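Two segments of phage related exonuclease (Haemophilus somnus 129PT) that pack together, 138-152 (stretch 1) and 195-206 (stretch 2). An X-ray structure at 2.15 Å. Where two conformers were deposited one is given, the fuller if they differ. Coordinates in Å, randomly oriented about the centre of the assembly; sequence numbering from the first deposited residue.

Stretch 1 (138-152) DIQMQGYMWLWDCDQ
Stretch 2, residues 195-206: QRDNELIDKIKE

Two helices meet nearly at right angles, and a short extended segment before the second one ties down the end of the first. The first helix, already under way at Asp138, and the second, from Asn198 through Glu206, cross at -94°, with axes 9.8 Å apart at closest approach. Past the first helix, Asp149 takes positive phi (52/50) in a Schellman turn; after extended Cys150 (-111/157) and a bend at Asp151 (-96/-24), Gln152 (-147/161) pairs with Gln195 as an antiparallel, non-hydrogen-bonded bridge, CA to CA 4.8 Å. Next to it, Arg196 N donates to Asp151 O at 3.0 Å.

The shape rule is a knob in a hole. Ile204 (m, t) points toward the first helix and sits among Ile139, Gln142, Gly143 and Trp146. Gly143 forms part of the floor, its N 4.0 Å from Ile204 CD1, while Gln142 CB lies 3.8 Å from that same CD1. One turn earlier, Leu200 CD2 reaches Ile139 CD1 at 4.0 Å. Trp146 (chi1 t, chi2 16°) forms a broad wall: Ile201 CG2 rests over its five-membered ring, 3.6 Å from the centroid, a CH-pi contact, and Lys205 CG approaches Trp146 CH2 at 3.5 Å.

Polar groups secure the start of the second helix. Gln142 (m, m) uses both ends of its amide on backbone: OE1 accepts from Asp197 N at 2.9 Å, and NE2 donates to Gln195 O at 3.0 Å. Asp197 (t) is the N-cap, its OD1 taking weak bonds from Glu199 N (3.0 Å) and Leu200 N (3.2 Å).

Arg196, extended t, t, t with chi4 90°, reaches the carbonyls at the first helix's end. Its NH1 donates to Cys150 O at 2.8 Å and weakly to Met145 O at 3.0 Å, both near the guanidinium plane. Arg196 NH2 donates to water 1 at 2.9 Å; the oxygen of water 1 also lies 2.6 Å from Trp146 O and 2.6 Å from Asp149 OD1, bridging Arg196 to the end of the first helix.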

ATOM      1  N   ASP A 138      -0.950  22.857  -1.782  1.00 15.20           N
ATOM      2  CA  ASP A 138      -1.844  24.000  -1.594  1.00 15.28           C
ATOM      3  C   ASP A 138      -1.728  24.603  -0.187  1.00 14.90           C
ATOM      4  O   ASP A 138      -1.597  25.809  -0.036  1.00 15.22           O
ATOM      5  CB  ASP A 138      -3.304  23.667  -1.950  1.00 15.64           C
ATOM      6  CG  ASP A 138      -3.807  22.348  -1.349  1.00 18.00           C
ATOM      7  OD1 ASP A 138      -3.081  21.641  -0.627  1.00 22.84           O
ATOM      8  OD2 ASP A 138      -4.970  22.011  -1.607  1.00 21.48           O
ATOM      9  N   ILE A 139      -1.708  23.752   0.831  1.00 14.67           N
ATOM     10  CA  ILE A 139      -1.625  24.202   2.225  1.00 14.58           C
ATOM     11  C   ILE A 139      -0.217  24.764   2.501  1.00 13.52           C
ATOM     12  O   ILE A 139      -0.053  25.764   3.217  1.00 12.43           O
ATOM     13  CB  ILE A 139      -1.884  23.041   3.211  1.00 15.09           C
ATOM     14  CG1 ILE A 139      -3.213  22.326   2.904  1.00 18.56           C
ATOM     15  CG2 ILE A 139      -1.947  23.562   4.614  1.00 13.79           C
ATOM     16  CD1 ILE A 139      -4.442  23.296   2.937  1.00 21.97           C
ATOM     17  N   GLN A 140       0.787  24.115   1.925  1.00 12.48           N
ATOM     18  CA  GLN A 140       2.156  24.613   2.028  1.00 12.38           C
ATOM     19  C   GLN A 140       2.237  26.055   1.527  1.00 12.32           C
ATOM     20  O   GLN A 140       2.916  26.891   2.141  1.00 12.30           O
ATOM     21  CB  GLN A 140       3.098  23.727   1.224  1.00 12.40           C
ATOM     22  CG  GLN A 140       4.580  24.092   1.261  1.00 13.68           C
ATOM     23  CD  GLN A 140       5.421  23.345   0.232  1.00 16.36           C
ATOM     24  OE1 GLN A 140       4.885  22.760  -0.708  1.00 17.85           O
ATOM     25  NE2 GLN A 140       6.753  23.402   0.386  1.00 16.44           N
HETATM   26  N   MSE A 141       1.565  26.344   0.404  1.00 11.64           N
HETATM   27  CA  MSE A 141       1.625  27.692  -0.174  1.00 11.50           C
HETATM   28  C   MSE A 141       0.916  28.671   0.752  1.00 11.76           C
HETATM   29  O   MSE A 141       1.325  29.833   0.820  1.00 11.06           O
HETATM   30  CB  MSE A 141       0.967  27.765  -1.578  1.00 11.18           C
HETATM   31  CG  MSE A 141       1.654  27.064  -2.747  1.00 10.20           C
HETATM   32 SE   MSE A 141       3.500  27.479  -2.856  0.75 11.77          SE
HETATM   33  CE  MSE A 141       4.087  25.867  -2.065  1.00 12.36           C
ATOM     34  N   GLN A 142      -0.154  28.225   1.441  1.00 11.36           N
ATOM     35  CA  GLN A 142      -0.874  29.124   2.344  1.00 12.30           C
ATOM     36  C   GLN A 142       0.036  29.511   3.499  1.00 12.30           C
ATOM     37  O   GLN A 142       0.010  30.651   3.943  1.00 12.61           O
ATOM     38  CB  GLN A 142      -2.153  28.521   2.887  1.00 11.58           C
ATOM     39  CG  GLN A 142      -3.170  28.201   1.844  1.00 13.31           C
ATOM     40  CD  GLN A 142      -3.855  29.414   1.247  1.00 14.02           C
ATOM     41  OE1 GLN A 142      -3.711  30.551   1.728  1.00 14.84           O
ATOM     42  NE2 GLN A 142      -4.631  29.171   0.207  1.00 11.30           N
ATOM     43  N   GLY A 143       0.851  28.562   3.941  1.00 12.51           N
ATOM     44  CA  GLY A 143       1.833  28.799   4.977  1.00 12.56           C
ATOM     45  C   GLY A 143       2.893  29.782   4.529  1.00 13.11           C
ATOM     46  O   GLY A 143       3.239  30.687   5.295  1.00 12.76           O
ATOM     47  N   TYR A 144       3.396  29.654   3.288  1.00 12.64           N
ATOM     48  CA  TYR A 144       4.354  30.658   2.809  1.00 12.37           C
ATOM     49  C   TYR A 144       3.714  32.032   2.615  1.00 12.61           C
ATOM     50  O   TYR A 144       4.353  33.064   2.862  1.00 13.34           O
ATOM     51  CB  TYR A 144       5.004  30.235   1.493  1.00 12.32           C
ATOM     52  CG  TYR A 144       5.881  28.984   1.529  1.00 11.74           C
ATOM     53  CD1 TYR A 144       6.676  28.695   2.614  1.00 12.85           C
ATOM     54  CD2 TYR A 144       5.965  28.140   0.423  1.00 14.03           C
ATOM     55  CE1 TYR A 144       7.490  27.596   2.651  1.00 12.69           C
ATOM     56  CE2 TYR A 144       6.789  27.004   0.449  1.00 14.92           C
ATOM     57  CZ  TYR A 144       7.556  26.750   1.574  1.00 14.81           C
ATOM     58  OH  TYR A 144       8.380  25.648   1.661  1.00 14.73           O
HETATM   59  N   MSE A 145       2.483  32.076   2.117  1.00 12.37           N
HETATM   60  CA  MSE A 145       1.825  33.358   1.896  1.00 12.06           C
HETATM   61  C   MSE A 145       1.611  34.074   3.238  1.00 12.29           C
HETATM   62  O   MSE A 145       1.670  35.304   3.323  1.00 12.25           O
HETATM   63  CB  MSE A 145       0.498  33.191   1.151  1.00 11.48           C
HETATM   64  CG  MSE A 145       0.668  32.913  -0.315  1.00 11.29           C
HETATM   65 SE   MSE A 145      -0.990  32.882  -1.298  0.75  9.26          SE
HETATM   66  CE  MSE A 145      -1.571  31.026  -1.041  1.00  9.68           C
ATOM     67  N   TRP A 146       1.365  33.294   4.279  1.00 13.03           N
ATOM     68  CA  TRP A 146       1.198  33.825   5.631  1.00 13.40           C
ATOM     69  C   TRP A 146       2.518  34.424   6.116  1.00 13.91           C
ATOM     70  O   TRP A 146       2.555  35.562   6.503  1.00 13.61           O
ATOM     71  CB  TRP A 146       0.758  32.716   6.569  1.00 13.17           C
ATOM     72  CG  TRP A 146       0.415  33.162   7.885  1.00 13.31           C
ATOM     73  CD1 TRP A 146       0.149  34.456   8.298  1.00 14.14           C
ATOM     74  CD2 TRP A 146       0.246  32.342   9.020  1.00 12.91           C
ATOM     75  NE1 TRP A 146      -0.164  34.466   9.619  1.00 13.46           N
ATOM     76  CE2 TRP A 146      -0.109  33.182  10.093  1.00 14.32           C
ATOM     77  CE3 TRP A 146       0.366  30.967   9.243  1.00 14.14           C
ATOM     78  CZ2 TRP A 146      -0.360  32.694  11.354  1.00 16.68           C
ATOM     79  CZ3 TRP A 146       0.115  30.485  10.478  1.00 14.35           C
ATOM     80  CH2 TRP A 146      -0.238  31.338  11.534  1.00 15.79           C
ATOM     81  N   LEU A 147       3.601  33.663   5.986  1.00 14.39           N
ATOM     82  CA  LEU A 147       4.902  34.094   6.451  1.00 14.92           C
ATOM     83  C   LEU A 147       5.473  35.243   5.664  1.00 15.97           C
ATOM     84  O   LEU A 147       6.247  36.014   6.213  1.00 16.78           O
ATOM     85  CB  LEU A 147       5.898  32.931   6.434  1.00 14.52           C
ATOM     86  CG  LEU A 147       5.733  31.851   7.484  1.00 14.06           C
ATOM     87  CD1 LEU A 147       6.564  30.629   7.121  1.00 14.30           C
ATOM     88  CD2 LEU A 147       6.149  32.370   8.878  1.00 14.25           C
ATOM     89  N   TRP A 148       5.102  35.367   4.388  1.00 17.16           N
ATOM     90  CA  TRP A 148       5.661  36.393   3.482  1.00 17.77           C
ATOM     91  C   TRP A 148       4.657  37.471   3.096  1.00 18.46           C
ATOM     92  O   TRP A 148       4.958  38.292   2.259  1.00 18.52           O
ATOM     93  CB  TRP A 148       6.258  35.732   2.214  1.00 18.14           C
ATOM     94  CG  TRP A 148       7.698  35.488   2.317  1.00 18.27           C
ATOM     95  CD1 TRP A 148       8.685  36.358   1.986  1.00 19.00           C
ATOM     96  CD2 TRP A 148       8.350  34.305   2.809  1.00 18.55           C
ATOM     97  NE1 TRP A 148       9.907  35.793   2.223  1.00 18.93           N
ATOM     98  CE2 TRP A 148       9.734  34.539   2.736  1.00 18.38           C
ATOM     99  CE3 TRP A 148       7.895  33.071   3.295  1.00 18.25           C
ATOM    100  CZ2 TRP A 148      10.676  33.596   3.139  1.00 18.84           C
ATOM    101  CZ3 TRP A 148       8.829  32.133   3.686  1.00 18.35           C
ATOM    102  CH2 TRP A 148      10.204  32.404   3.619  1.00 18.69           C
ATOM    103  N   ASP A 149       3.488  37.492   3.734  1.00 19.98           N
ATOM    104  CA  ASP A 149       2.457  38.521   3.481  1.00 21.17           C
ATOM    105  C   ASP A 149       2.128  38.666   2.002  1.00 20.46           C
ATOM    106  O   ASP A 149       2.139  39.771   1.482  1.00 21.30           O
ATOM    107  CB  ASP A 149       2.866  39.891   4.056  1.00 22.47           C
ATOM    108  CG  ASP A 149       2.806  39.944   5.586  1.00 25.95           C
ATOM    109  OD1 ASP A 149       1.862  39.400   6.205  1.00 30.87           O
ATOM    110  OD2 ASP A 149       3.698  40.571   6.182  1.00 32.21           O
ATOM    111  N   CYS A 150       1.847  37.544   1.342  1.00 19.28           N
ATOM    112  CA  CYS A 150       1.548  37.515  -0.091  1.00 18.71           C
ATOM    113  C   CYS A 150       0.105  37.159  -0.343  1.00 17.60           C
ATOM    114  O   CYS A 150      -0.559  36.508   0.468  1.00 16.80           O
ATOM    115  CB  CYS A 150       2.434  36.482  -0.820  1.00 18.74           C
ATOM    116  SG  CYS A 150       4.172  36.982  -1.007  1.00 21.53           S
ATOM    117  N   ASP A 151      -0.354  37.565  -1.518  1.00 17.23           N
ATOM    118  CA  ASP A 151      -1.725  37.352  -1.970  1.00 16.86           C
ATOM    119  C   ASP A 151      -1.888  36.143  -2.843  1.00 15.94           C
ATOM    120  O   ASP A 151      -2.996  35.646  -2.958  1.00 15.33           O
ATOM    121  CB  ASP A 151      -2.229  38.582  -2.754  1.00 17.13           C
ATOM    122  CG  ASP A 151      -2.448  39.773  -1.861  1.00 18.34           C
ATOM    123  OD1 ASP A 151      -2.617  39.571  -0.627  1.00 18.87           O
ATOM    124  OD2 ASP A 151      -2.437  40.901  -2.395  1.00 22.79           O
ATOM    125  N   GLN A 152      -0.820  35.700  -3.492  1.00 15.51           N
ATOM    126  CA  GLN A 152      -0.910  34.507  -4.318  1.00 16.15           C
ATOM    127  C   GLN A 152       0.373  33.704  -4.343  1.00 15.06           C
ATOM    128  O   GLN A 152       1.418  34.198  -3.968  1.00 15.30           O
ATOM    129  CB  GLN A 152      -1.465  34.804  -5.726  1.00 16.65           C
ATOM    130  CG  GLN A 152      -0.560  35.446  -6.732  1.00 20.17           C
ATOM    131  CD  GLN A 152      -0.994  35.102  -8.205  1.00 24.91           C
ATOM    132  OE1 GLN A 152      -0.159  34.750  -9.027  1.00 25.58           O
ATOM    133  NE2 GLN A 152      -2.304  35.175  -8.498  1.00 25.10           N
ATOM    134  N   GLN A 195      -4.790  30.998  -4.557  1.00 16.84           N
ATOM    135  CA  GLN A 195      -5.117  32.290  -3.975  1.00 17.57           C
ATOM    136  C   GLN A 195      -4.959  32.199  -2.452  1.00 16.57           C
ATOM    137  O   GLN A 195      -5.268  31.176  -1.882  1.00 16.56           O
ATOM    138  CB  GLN A 195      -6.567  32.712  -4.305  1.00 17.86           C
ATOM    139  CG  GLN A 195      -6.889  32.916  -5.794  1.00 21.73           C
ATOM    140  CD  GLN A 195      -5.940  33.900  -6.457  1.00 25.62           C
ATOM    141  OE1 GLN A 195      -5.487  34.859  -5.826  1.00 29.60           O
ATOM    142  NE2 GLN A 195      -5.615  33.656  -7.716  1.00 27.09           N
ATOM    143  N   ARG A 196      -4.481  33.271  -1.813  1.00 16.05           N
ATOM    144  CA  ARG A 196      -4.423  33.354  -0.339  1.00 15.87           C
ATOM    145  C   ARG A 196      -5.818  33.119   0.188  1.00 15.61           C
ATOM    146  O   ARG A 196      -6.749  33.626  -0.366  1.00 15.55           O
ATOM    147  CB  ARG A 196      -3.978  34.741   0.090  1.00 15.73           C
ATOM    148  CG  ARG A 196      -3.899  34.936   1.588  1.00 15.75           C
ATOM    149  CD  ARG A 196      -3.702  36.384   1.934  1.00 16.69           C
ATOM    150  NE  ARG A 196      -3.448  36.513   3.368  1.00 15.85           N
ATOM    151  CZ  ARG A 196      -2.251  36.481   3.946  1.00 16.22           C
ATOM    152  NH1 ARG A 196      -1.127  36.392   3.240  1.00 15.28           N
ATOM    153  NH2 ARG A 196      -2.175  36.594   5.269  1.00 16.91           N
ATOM    154  N   ASP A 197      -5.968  32.330   1.234  1.00 15.93           N
ATOM    155  CA  ASP A 197      -7.288  32.055   1.784  1.00 16.63           C
ATOM    156  C   ASP A 197      -7.159  32.148   3.272  1.00 17.09           C
ATOM    157  O   ASP A 197      -6.684  31.204   3.913  1.00 16.64           O
ATOM    158  CB  ASP A 197      -7.763  30.669   1.343  1.00 17.59           C
ATOM    159  CG  ASP A 197      -9.106  30.258   1.962  1.00 18.82           C
ATOM    160  OD1 ASP A 197      -9.599  30.915   2.915  1.00 19.32           O
ATOM    161  OD2 ASP A 197      -9.654  29.233   1.490  1.00 22.00           O
ATOM    162  N   ASN A 198      -7.573  33.303   3.816  1.00 17.55           N
ATOM    163  CA  ASN A 198      -7.438  33.603   5.257  1.00 18.18           C
ATOM    164  C   ASN A 198      -8.181  32.641   6.173  1.00 18.35           C
ATOM    165  O   ASN A 198      -7.756  32.427   7.296  1.00 18.10           O
ATOM    166  CB  ASN A 198      -7.845  35.062   5.571  1.00 17.91           C
ATOM    167  CG  ASN A 198      -6.912  36.079   4.910  1.00 18.99           C
ATOM    168  OD1 ASN A 198      -5.707  35.861   4.808  1.00 19.96           O
ATOM    169  ND2 ASN A 198      -7.475  37.169   4.427  1.00 18.54           N
ATOM    170  N   GLU A 199      -9.278  32.057   5.700  1.00 19.10           N
ATOM    171  CA  GLU A 199      -9.953  30.995   6.458  1.00 20.08           C
ATOM    172  C   GLU A 199      -9.084  29.747   6.556  1.00 19.20           C
ATOM    173  O   GLU A 199      -9.070  29.089   7.589  1.00 19.12           O
ATOM    174  CB  GLU A 199     -11.332  30.652   5.868  1.00 20.71           C
ATOM    175  CG  GLU A 199     -12.421  31.691   6.257  1.00 25.77           C
ATOM    176  CD  GLU A 199     -13.805  31.329   5.715  1.00 30.92           C
ATOM    177  OE1 GLU A 199     -13.948  30.204   5.155  1.00 35.13           O
ATOM    178  OE2 GLU A 199     -14.737  32.160   5.841  1.00 34.31           O
ATOM    179  N   LEU A 200      -8.362  29.433   5.486  1.00 18.46           N
ATOM    180  CA  LEU A 200      -7.411  28.336   5.512  1.00 18.39           C
ATOM    181  C   LEU A 200      -6.220  28.638   6.423  1.00 17.27           C
ATOM    182  O   LEU A 200      -5.736  27.737   7.103  1.00 17.01           O
ATOM    183  CB  LEU A 200      -6.902  28.006   4.114  1.00 18.92           C
ATOM    184  CG  LEU A 200      -7.091  26.563   3.663  1.00 22.70           C
ATOM    185  CD1 LEU A 200      -8.569  26.122   3.989  1.00 24.26           C
ATOM    186  CD2 LEU A 200      -6.764  26.423   2.118  1.00 21.87           C
ATOM    187  N   ILE A 201      -5.753  29.890   6.438  1.00 15.62           N
ATOM    188  CA  ILE A 201      -4.657  30.264   7.313  1.00 14.78           C
ATOM    189  C   ILE A 201      -5.120  30.118   8.770  1.00 15.06           C
ATOM    190  O   ILE A 201      -4.394  29.593   9.583  1.00 14.03           O
ATOM    191  CB  ILE A 201      -4.073  31.664   7.006  1.00 14.47           C
ATOM    192  CG1 ILE A 201      -3.395  31.645   5.605  1.00 14.31           C
ATOM    193  CG2 ILE A 201      -3.070  32.099   8.149  1.00 12.59           C
ATOM    194  CD1 ILE A 201      -3.333  33.006   4.853  1.00 14.03           C
ATOM    195  N   ASP A 202      -6.342  30.534   9.067  1.00 15.90           N
ATOM    196  CA  ASP A 202      -6.924  30.312  10.391  1.00 17.24           C
ATOM    197  C   ASP A 202      -7.025  28.839  10.752  1.00 17.11           C
ATOM    198  O   ASP A 202      -6.779  28.481  11.869  1.00 17.53           O
ATOM    199  CB  ASP A 202      -8.304  30.948  10.498  1.00 17.88           C
ATOM    200  CG  ASP A 202      -8.244  32.438  10.563  1.00 19.88           C
ATOM    201  OD1 ASP A 202      -7.202  32.971  10.966  1.00 23.66           O
ATOM    202  OD2 ASP A 202      -9.248  33.086  10.202  1.00 25.06           O
ATOM    203  N   LYS A 203      -7.388  28.002   9.800  1.00 17.51           N
ATOM    204  CA  LYS A 203      -7.375  26.542   9.975  1.00 18.09           C
ATOM    205  C   LYS A 203      -5.953  26.019  10.311  1.00 17.35           C
ATOM    206  O   LYS A 203      -5.787  25.221  11.227  1.00 17.23           O
ATOM    207  CB  LYS A 203      -7.925  25.874   8.697  1.00 18.84           C
ATOM    208  CG  LYS A 203      -8.236  24.352   8.780  1.00 21.40           C
ATOM    209  CD  LYS A 203      -9.070  23.844   7.537  1.00 22.73           C
ATOM    210  N   ILE A 204      -4.936  26.483   9.584  1.00 16.77           N
ATOM    211  CA  ILE A 204      -3.538  26.137   9.897  1.00 16.14           C
ATOM    212  C   ILE A 204      -3.256  26.474  11.380  1.00 16.46           C
ATOM    213  O   ILE A 204      -2.767  25.625  12.122  1.00 16.00           O
ATOM    214  CB  ILE A 204      -2.538  26.910   8.984  1.00 16.15           C
ATOM    215  CG1 ILE A 204      -2.570  26.355   7.554  1.00 16.52           C
ATOM    216  CG2 ILE A 204      -1.099  26.937   9.600  1.00 13.60           C
ATOM    217  CD1 ILE A 204      -1.963  27.278   6.520  1.00 17.15           C
ATOM    218  N   LYS A 205      -3.591  27.696  11.802  1.00 16.60           N
ATOM    219  CA  LYS A 205      -3.428  28.105  13.197  1.00 17.42           C
ATOM    220  C   LYS A 205      -4.084  27.138  14.187  1.00 17.27           C
ATOM    221  O   LYS A 205      -3.482  26.787  15.174  1.00 17.07           O
ATOM    222  CB  LYS A 205      -4.049  29.493  13.472  1.00 17.94           C
ATOM    223  CG  LYS A 205      -3.194  30.720  13.247  1.00 20.80           C
ATOM    224  CD  LYS A 205      -3.796  32.017  13.994  1.00 20.75           C
ATOM    225  N   GLU A 206      -5.345  26.785  13.947  1.00 17.80           N
ATOM    226  CA  GLU A 206      -6.103  25.927  14.854  0.60 18.02           C
ATOM    227  C   GLU A 206      -5.473  24.545  14.931  1.00 17.60           C
ATOM    228  O   GLU A 206      -5.262  24.019  16.021  1.00 17.56           O
ATOM    229  CB  GLU A 206      -7.554  25.748  14.365  0.60 18.57           C
ATOM    230  CG  GLU A 206      -8.478  26.960  14.481  0.60 19.03           C
ATOM    231  CD  GLU A 206      -9.660  26.914  13.484  0.60 21.31           C
ATOM    232  OE1 GLU A 206      -9.895  25.854  12.836  0.60 21.53           O
ATOM    233  OE2 GLU A 206     -10.347  27.949  13.329  0.60 23.25           O
TER
HETATM  234  O   HOH W   1       0.602  37.190   5.916  1.00 14.65           O